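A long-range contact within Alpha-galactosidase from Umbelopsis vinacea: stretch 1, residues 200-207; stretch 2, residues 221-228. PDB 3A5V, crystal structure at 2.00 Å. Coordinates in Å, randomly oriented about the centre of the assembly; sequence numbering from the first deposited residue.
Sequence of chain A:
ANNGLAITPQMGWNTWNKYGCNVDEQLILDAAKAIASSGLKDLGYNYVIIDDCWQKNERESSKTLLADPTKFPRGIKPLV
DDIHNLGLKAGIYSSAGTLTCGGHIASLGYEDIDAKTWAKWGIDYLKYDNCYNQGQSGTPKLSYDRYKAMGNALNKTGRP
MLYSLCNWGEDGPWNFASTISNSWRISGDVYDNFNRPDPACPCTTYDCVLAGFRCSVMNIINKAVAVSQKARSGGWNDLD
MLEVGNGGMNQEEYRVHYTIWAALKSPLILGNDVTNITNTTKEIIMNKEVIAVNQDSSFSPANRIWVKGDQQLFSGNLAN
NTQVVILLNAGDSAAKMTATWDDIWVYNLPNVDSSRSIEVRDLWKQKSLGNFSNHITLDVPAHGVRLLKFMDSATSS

Stretch 1 (200-207) ACPCTTYD
Stretch 2 (221-228) INKAVAVS

A single extended lysine dominates this contact: Lys223, held by a helix, lays its whole side chain along an irregular loop and ends on a backbone carbonyl. It illustrates a general principle, that a buried ammonium group can be anchored on a main-chain oxygen while the methylenes leading to it pack along the backbone; NZ has a further hydrogen bond elsewhere in the structure. From chi1 of -67° (m), the chain runs t, t, t (163°, 174°, 166°). Its CA-to-CB bond points sideways to the loop, yet its end comes nearer, and NZ donates a hydrogen bond to Cys203 O at 2.9 Å. Cys201 SG also lies 3.5 Å from Lys223 NZ; this sulfur, in a t rotamer, is bonded covalently elsewhere in the structure.

The loop, residues 200-207, has no regular helix or strand. Cys203 is extended (phi/psi -76/139), as is Thr205 (-128/168), whereas Thr204 (-109/-5) and Tyr206 (-54/-26) turn the chain. Both threonines direct CB away from the helix, so their backbone meets the lysine: Lys223 CG lies 3.8 Å from Thr204 O and 3.7 Å from Thr205 C. The register is set by Tyr206 and Lys223, whose CA atoms are 4.8 Å apart. One water bridges the backbones here, accepting from Tyr206 N at 3.1 Å and donating to Asn222 O at 3.0 Å.

Further along stretch 2, the contact becomes apolar. Tyr206 adopts chi1 67° (p) and chi2 -87°, bringing its CD1 to 3.6 Å from Ala226 CB, an oblique approach to the ring. Ala226 points toward the loop, and its small methyl fits against the tyrosine. Val227, m at -58°, adds CG1 at 4.0 Å from Tyr206 CB. Beyond this, the loop's Asp207 N makes a weak hydrogen bond to Thr205 OG1 at 3.3 Å. Altogether 313 Å² is buried, summed over both sides.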

# COMPACT_ATOMS: atom_id res chain seq x y z
N ALA A 200 4.11 16.38 -10.30
CA ALA A 200 5.38 15.64 -10.10
C ALA A 200 5.66 15.35 -8.62
O ALA A 200 6.57 14.58 -8.31
CB ALA A 200 6.57 16.39 -10.76
N CYS A 201 4.89 15.97 -7.73
CA CYS A 201 4.97 15.68 -6.28
C CYS A 201 3.58 15.23 -5.78
O CYS A 201 2.89 15.98 -5.04
CB CYS A 201 5.48 16.90 -5.51
SG CYS A 201 5.68 16.61 -3.71
N PRO A 202 3.12 14.04 -6.22
CA PRO A 202 1.75 13.64 -5.91
C PRO A 202 1.49 13.33 -4.44
O PRO A 202 0.37 13.52 -3.97
CB PRO A 202 1.55 12.38 -6.77
CG PRO A 202 2.93 11.81 -6.92
CD PRO A 202 3.83 13.02 -7.02
N CYS A 203 2.50 12.86 -3.70
CA CYS A 203 2.26 12.41 -2.33
C CYS A 203 2.09 13.58 -1.38
O CYS A 203 2.81 14.57 -1.48
CB CYS A 203 3.42 11.55 -1.84
SG CYS A 203 3.67 10.03 -2.78
N THR A 204 1.14 13.47 -0.46
CA THR A 204 0.99 14.49 0.59
C THR A 204 1.42 13.97 1.98
O THR A 204 1.44 14.73 2.96
CB THR A 204 -0.45 15.02 0.65
OG1 THR A 204 -1.32 13.92 0.91
CG2 THR A 204 -0.86 15.69 -0.69
N THR A 205 1.75 12.69 2.07
CA THR A 205 2.14 12.12 3.36
C THR A 205 3.47 11.38 3.26
O THR A 205 3.97 11.13 2.15
CB THR A 205 1.07 11.14 3.94
OG1 THR A 205 1.14 9.88 3.25
CG2 THR A 205 -0.35 11.73 3.86
N TYR A 206 4.03 11.05 4.44
CA TYR A 206 5.30 10.32 4.58
C TYR A 206 5.31 9.02 3.79
O TYR A 206 6.37 8.53 3.42
CB TYR A 206 5.60 10.01 6.08
CG TYR A 206 4.59 9.01 6.63
CD1 TYR A 206 3.38 9.44 7.16
CD2 TYR A 206 4.83 7.62 6.53
CE1 TYR A 206 2.42 8.53 7.61
CE2 TYR A 206 3.87 6.71 6.96
CZ TYR A 206 2.68 7.17 7.51
OH TYR A 206 1.74 6.28 7.93
N ASP A 207 4.13 8.45 3.55
CA ASP A 207 4.02 7.15 2.89
C ASP A 207 3.87 7.29 1.36
O ASP A 207 2.79 7.58 0.84
CB ASP A 207 2.85 6.36 3.49
CG ASP A 207 2.85 4.89 3.07
OD1 ASP A 207 3.84 4.43 2.45
OD2 ASP A 207 1.86 4.22 3.36
N ILE A 221 6.54 20.22 4.82
CA ILE A 221 6.24 20.33 6.26
C ILE A 221 5.23 19.25 6.71
O ILE A 221 5.40 18.64 7.76
CB ILE A 221 5.73 21.74 6.66
CG1 ILE A 221 6.85 22.78 6.47
CG2 ILE A 221 5.21 21.73 8.13
CD1 ILE A 221 6.40 24.22 6.56
N ASN A 222 4.18 19.03 5.91
CA ASN A 222 3.14 18.07 6.30
C ASN A 222 3.66 16.63 6.33
O ASN A 222 3.16 15.79 7.08
CB ASN A 222 1.88 18.25 5.43
CG ASN A 222 1.17 19.58 5.69
OD1 ASN A 222 1.14 20.08 6.83
ND2 ASN A 222 0.60 20.19 4.64
N LYS A 223 4.69 16.36 5.54
CA LYS A 223 5.39 15.05 5.60
C LYS A 223 6.34 14.95 6.79
O LYS A 223 6.40 13.92 7.47
CB LYS A 223 6.17 14.79 4.30
CG LYS A 223 5.25 14.59 3.09
CD LYS A 223 5.99 14.73 1.75
CE LYS A 223 5.04 14.37 0.60
NZ LYS A 223 5.56 14.81 -0.75
N ALA A 224 7.10 16.01 7.03
CA ALA A 224 8.12 16.01 8.08
C ALA A 224 7.55 15.77 9.48
O ALA A 224 8.22 15.16 10.32
CB ALA A 224 8.90 17.32 8.05
N VAL A 225 6.35 16.29 9.74
CA VAL A 225 5.80 16.25 11.12
C VAL A 225 5.53 14.81 11.59
O VAL A 225 5.52 14.55 12.81
CB VAL A 225 4.53 17.15 11.31
CG1 VAL A 225 4.86 18.64 11.03
CG2 VAL A 225 3.35 16.64 10.45
N ALA A 226 5.31 13.89 10.63
CA ALA A 226 5.11 12.47 10.95
C ALA A 226 6.40 11.77 11.38
O ALA A 226 6.35 10.83 12.15
CB ALA A 226 4.48 11.70 9.75
N VAL A 227 7.55 12.23 10.88
CA VAL A 227 8.80 11.47 11.07
C VAL A 227 9.81 12.09 12.04
O VAL A 227 10.82 11.46 12.38
CB VAL A 227 9.46 11.09 9.70
CG1 VAL A 227 8.48 10.26 8.85
CG2 VAL A 227 9.91 12.35 8.89
N SER A 228 9.52 13.31 12.50
CA SER A 228 10.36 14.02 13.49
C SER A 228 10.67 13.13 14.68
O SER A 228 11.78 13.16 15.22
CB SER A 228 9.64 15.28 14.01
OG SER A 228 9.63 16.30 13.02
O HOH W 1 2.73 12.84 6.57